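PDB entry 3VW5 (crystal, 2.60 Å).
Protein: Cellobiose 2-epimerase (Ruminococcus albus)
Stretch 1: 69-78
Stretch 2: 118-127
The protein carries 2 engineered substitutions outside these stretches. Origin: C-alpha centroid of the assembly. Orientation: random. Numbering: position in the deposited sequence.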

# COMPACT_ATOMS: atom_id res chain seq x y z
N LEU A 69 15.66 10.26 10.00
CA LEU A 69 14.58 9.74 9.17
C LEU A 69 14.54 10.39 7.79
O LEU A 69 14.39 9.70 6.77
N LEU A 70 14.69 11.72 7.76
CA LEU A 70 14.74 12.44 6.49
C LEU A 70 15.98 12.11 5.69
O LEU A 70 15.93 12.10 4.46
N ASP A 71 17.08 11.82 6.35
CA ASP A 71 18.30 11.44 5.64
C ASP A 71 18.12 10.08 4.92
O ASP A 71 18.57 9.91 3.78
N ASN A 72 17.47 9.14 5.60
CA ASN A 72 17.13 7.85 5.02
C ASN A 72 16.11 7.96 3.87
O ASN A 72 16.28 7.33 2.82
N ALA A 73 15.08 8.77 4.08
CA ALA A 73 14.18 9.13 2.99
C ALA A 73 15.02 9.60 1.81
O ALA A 73 14.92 9.05 0.70
N LYS A 74 15.87 10.60 2.04
CA LYS A 74 16.65 11.14 0.94
C LYS A 74 17.53 10.09 0.26
O LYS A 74 17.72 10.14 -0.95
N HIS A 75 18.04 9.13 1.02
CA HIS A 75 18.88 8.06 0.47
C HIS A 75 18.12 7.22 -0.53
O HIS A 75 18.63 6.90 -1.60
N ALA A 76 16.89 6.86 -0.17
CA ALA A 76 16.00 6.10 -1.04
C ALA A 76 15.55 6.92 -2.25
O ALA A 76 15.58 6.44 -3.40
N TYR A 77 15.13 8.16 -2.00
CA TYR A 77 14.81 9.09 -3.08
C TYR A 77 15.90 9.13 -4.16
O TYR A 77 15.60 9.02 -5.36
N GLU A 78 17.15 9.28 -3.75
CA GLU A 78 18.22 9.38 -4.73
C GLU A 78 18.27 8.12 -5.58
O GLU A 78 18.44 8.18 -6.79
N ALA A 118 5.07 8.10 -3.08
CA ALA A 118 6.31 8.32 -2.35
C ALA A 118 6.93 9.70 -2.65
O ALA A 118 7.29 10.42 -1.74
N LEU A 119 7.08 10.04 -3.93
CA LEU A 119 7.68 11.32 -4.32
C LEU A 119 6.86 12.48 -3.74
O LEU A 119 7.43 13.44 -3.22
N SER A 120 5.54 12.37 -3.82
CA SER A 120 4.68 13.43 -3.30
C SER A 120 4.97 13.62 -1.84
O SER A 120 5.11 14.73 -1.35
N SER A 121 5.08 12.50 -1.14
CA SER A 121 5.30 12.52 0.30
C SER A 121 6.67 13.10 0.65
O SER A 121 6.81 13.81 1.63
N TYR A 122 7.66 12.79 -0.17
CA TYR A 122 9.01 13.25 0.09
C TYR A 122 9.06 14.75 -0.09
O TYR A 122 9.73 15.45 0.67
N TYR A 123 8.34 15.24 -1.09
CA TYR A 123 8.17 16.69 -1.26
C TYR A 123 7.51 17.32 -0.03
O TYR A 123 8.03 18.30 0.51
N ARG A 124 6.38 16.77 0.43
CA ARG A 124 5.74 17.31 1.63
C ARG A 124 6.70 17.26 2.80
O ARG A 124 6.54 17.96 3.79
N ALA A 125 7.71 16.41 2.68
CA ALA A 125 8.63 16.20 3.78
C ALA A 125 9.80 17.17 3.74
O ALA A 125 10.20 17.67 4.79
N SER A 126 10.33 17.46 2.55
CA SER A 126 11.69 17.97 2.43
C SER A 126 11.96 19.48 2.18
O SER A 126 13.04 19.96 2.55
N GLY A 127 11.08 20.24 1.52
CA GLY A 127 10.27 19.79 0.43
C GLY A 127 11.04 20.23 -0.81
O GLY A 127 10.89 21.35 -1.28

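Packing between helix 69-78 and helix 118-126 of cellobiose 2-epimerase centres on one aromatic side chain, Tyr122. The two helices run in roughly opposing directions, with 140° between their N-to-C axes, and their axes come within 11.0 Å of each other. Tyr122 points toward the first helix with chi1 t (177°) and chi2 at 66°, and its side chain enters as a knob among Leu70, Ala73, Lys74 and Tyr77. It has the largest area covered by the opposite stretch of any residue here.

Tyr77 supplies the aromatic wall of this hole. It also points toward its partner helix, with chi1 t (167°) and chi2 at 76°, and the two rings form an offset stack, centroids 4.5 Å apart and planes inclined by 23°. The offset places Tyr122 CE2 over one face of the Tyr77 ring, 3.6 Å from Tyr77 CG, while Tyr77 CB lies over a face of the Tyr122 ring. This last contact is a CH-pi interaction: Tyr77 CB is 4.1 Å from the centroid of the Tyr122 ring and only 11° off its normal. At the edge of the Tyr77 ring, near its plane, Leu119 CD2 approaches Tyr77 CE1 to 3.7 Å. The CA-to-CB bond of Leu119 points sideways, but its m,t rotamer (chi1 -72°, chi2 164°) brings the end of the side chain nearer to the other helix.

Ala73, facing Tyr122 in the backbone register with CA atoms 7.2 Å apart, directs its methyl toward the second helix; Ala73 CB meets Tyr122 CD1 at 4.1 Å. One helical turn earlier, Leu70 adopts the t,p rotamer (chi1 -170°, chi2 69°) and extends the apolar surface toward the C-terminal end of the second helix. Leu70 CD1 lies 4.2 Å from Tyr122 CE1 and 4.1 Å from Ala125 CB, so this methyl bridges the tyrosine ring and the alanine. It also comes within 4.3 Å of Ser126 CB, where the apolar contact gives way to its polar edge.

The polar edge contributes contact but no hydrogen bond between the stretches. The CA-to-CB bond of Lys74 points sideways, with chi1 to chi3 all t, and the end of the side chain leads away, so the ammonium group takes no part; its near portion borders the knob, Lys74 CB lying 3.4 Å from Tyr122 OH. The hydroxyl of Tyr77 is hydrogen-bonded elsewhere in the structure. Ser126 points toward the first helix, yet its p rotamer (chi1 52°) turns the hydroxyl back onto its own helix, where Ser126 OG donates to Tyr122 O at 2.6 Å. Its contact with Leu70 is therefore made through CB. Asp71 and His75 point away from the second helix, and Gly127, preceded by a cis peptide bond, leaves helical geometry and makes no contact with the first stretch.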

# COMPACT_ATOMS: atom_id res chain seq x y z
CB LEU A 69 13.23 9.87 9.87
CG LEU A 69 13.19 9.18 11.24
CD1 LEU A 69 11.91 9.51 11.98
CD2 LEU A 69 13.40 7.65 11.11
CB LEU A 70 14.63 13.95 6.69
CG LEU A 70 14.44 14.73 5.37
CD1 LEU A 70 13.08 14.47 4.75
CD2 LEU A 70 14.62 16.23 5.59
CB ASP A 71 19.52 11.45 6.58
CG ASP A 71 20.84 11.31 5.82
OD1 ASP A 71 20.93 11.77 4.65
OD2 ASP A 71 21.81 10.75 6.39
CB ASN A 72 16.60 6.90 6.09
CG ASN A 72 17.72 6.30 6.93
OD1 ASN A 72 18.88 6.22 6.50
ND2 ASN A 72 17.38 5.90 8.15
CB ALA A 73 13.18 10.18 3.42
CB LYS A 74 17.49 12.35 1.38
CG LYS A 74 18.40 12.89 0.28
CD LYS A 74 19.19 14.10 0.73
CE LYS A 74 20.47 14.26 -0.09
NZ LYS A 74 21.62 14.70 0.78
CB HIS A 75 19.44 7.16 1.58
CG HIS A 75 20.38 6.10 1.08
ND1 HIS A 75 21.64 6.38 0.62
CD2 HIS A 75 20.23 4.76 0.97
CE1 HIS A 75 22.24 5.26 0.24
NE2 HIS A 75 21.40 4.26 0.45
CB ALA A 76 14.79 5.60 -0.24
CB TYR A 77 14.58 10.49 -2.53
CG TYR A 77 14.55 11.58 -3.57
CD1 TYR A 77 13.44 11.74 -4.39
CD2 TYR A 77 15.61 12.47 -3.70
CE1 TYR A 77 13.40 12.77 -5.34
CE2 TYR A 77 15.59 13.48 -4.65
CZ TYR A 77 14.47 13.63 -5.46
OH TYR A 77 14.42 14.63 -6.40
CB GLU A 78 19.57 9.64 -4.05
CG GLU A 78 19.76 11.09 -3.60
CD GLU A 78 20.16 12.02 -4.75
OE1 GLU A 78 19.48 13.05 -4.93
OE2 GLU A 78 21.17 11.73 -5.46
CB ALA A 118 7.31 7.23 -2.67
CB LEU A 119 7.81 11.44 -5.84
CG LEU A 119 8.89 10.55 -6.48
CD1 LEU A 119 8.72 10.41 -8.00
CD2 LEU A 119 10.32 10.96 -6.12
CB SER A 120 3.20 13.10 -3.49
OG SER A 120 2.86 13.07 -4.87
CB SER A 121 5.18 11.10 0.85
OG SER A 121 3.83 10.81 1.10
CB TYR A 122 10.02 12.57 -0.83
CG TYR A 122 11.42 13.08 -0.64
CD1 TYR A 122 12.10 12.86 0.54
CD2 TYR A 122 12.07 13.78 -1.66
CE1 TYR A 122 13.38 13.33 0.71
CE2 TYR A 122 13.35 14.25 -1.50
CZ TYR A 122 14.01 14.03 -0.31
OH TYR A 122 15.29 14.51 -0.15
CB TYR A 123 7.39 17.01 -2.55
CG TYR A 123 6.93 18.45 -2.64
CD1 TYR A 123 7.85 19.50 -2.81
CD2 TYR A 123 5.58 18.78 -2.57
CE1 TYR A 123 7.44 20.81 -2.89
CE2 TYR A 123 5.15 20.07 -2.65
CZ TYR A 123 6.09 21.09 -2.81
OH TYR A 123 5.65 22.39 -2.89
CB ARG A 124 4.48 16.52 1.97
CG ARG A 124 3.37 16.67 0.96
CD ARG A 124 2.12 15.93 1.41
NE ARG A 124 1.65 16.39 2.70
CZ ARG A 124 1.30 15.60 3.71
NH1 ARG A 124 1.39 14.27 3.59
NH2 ARG A 124 0.87 16.13 4.85
CB ALA A 125 9.14 14.75 3.78
CB SER A 126 12.50 17.12 1.45
OG SER A 126 11.79 16.98 0.23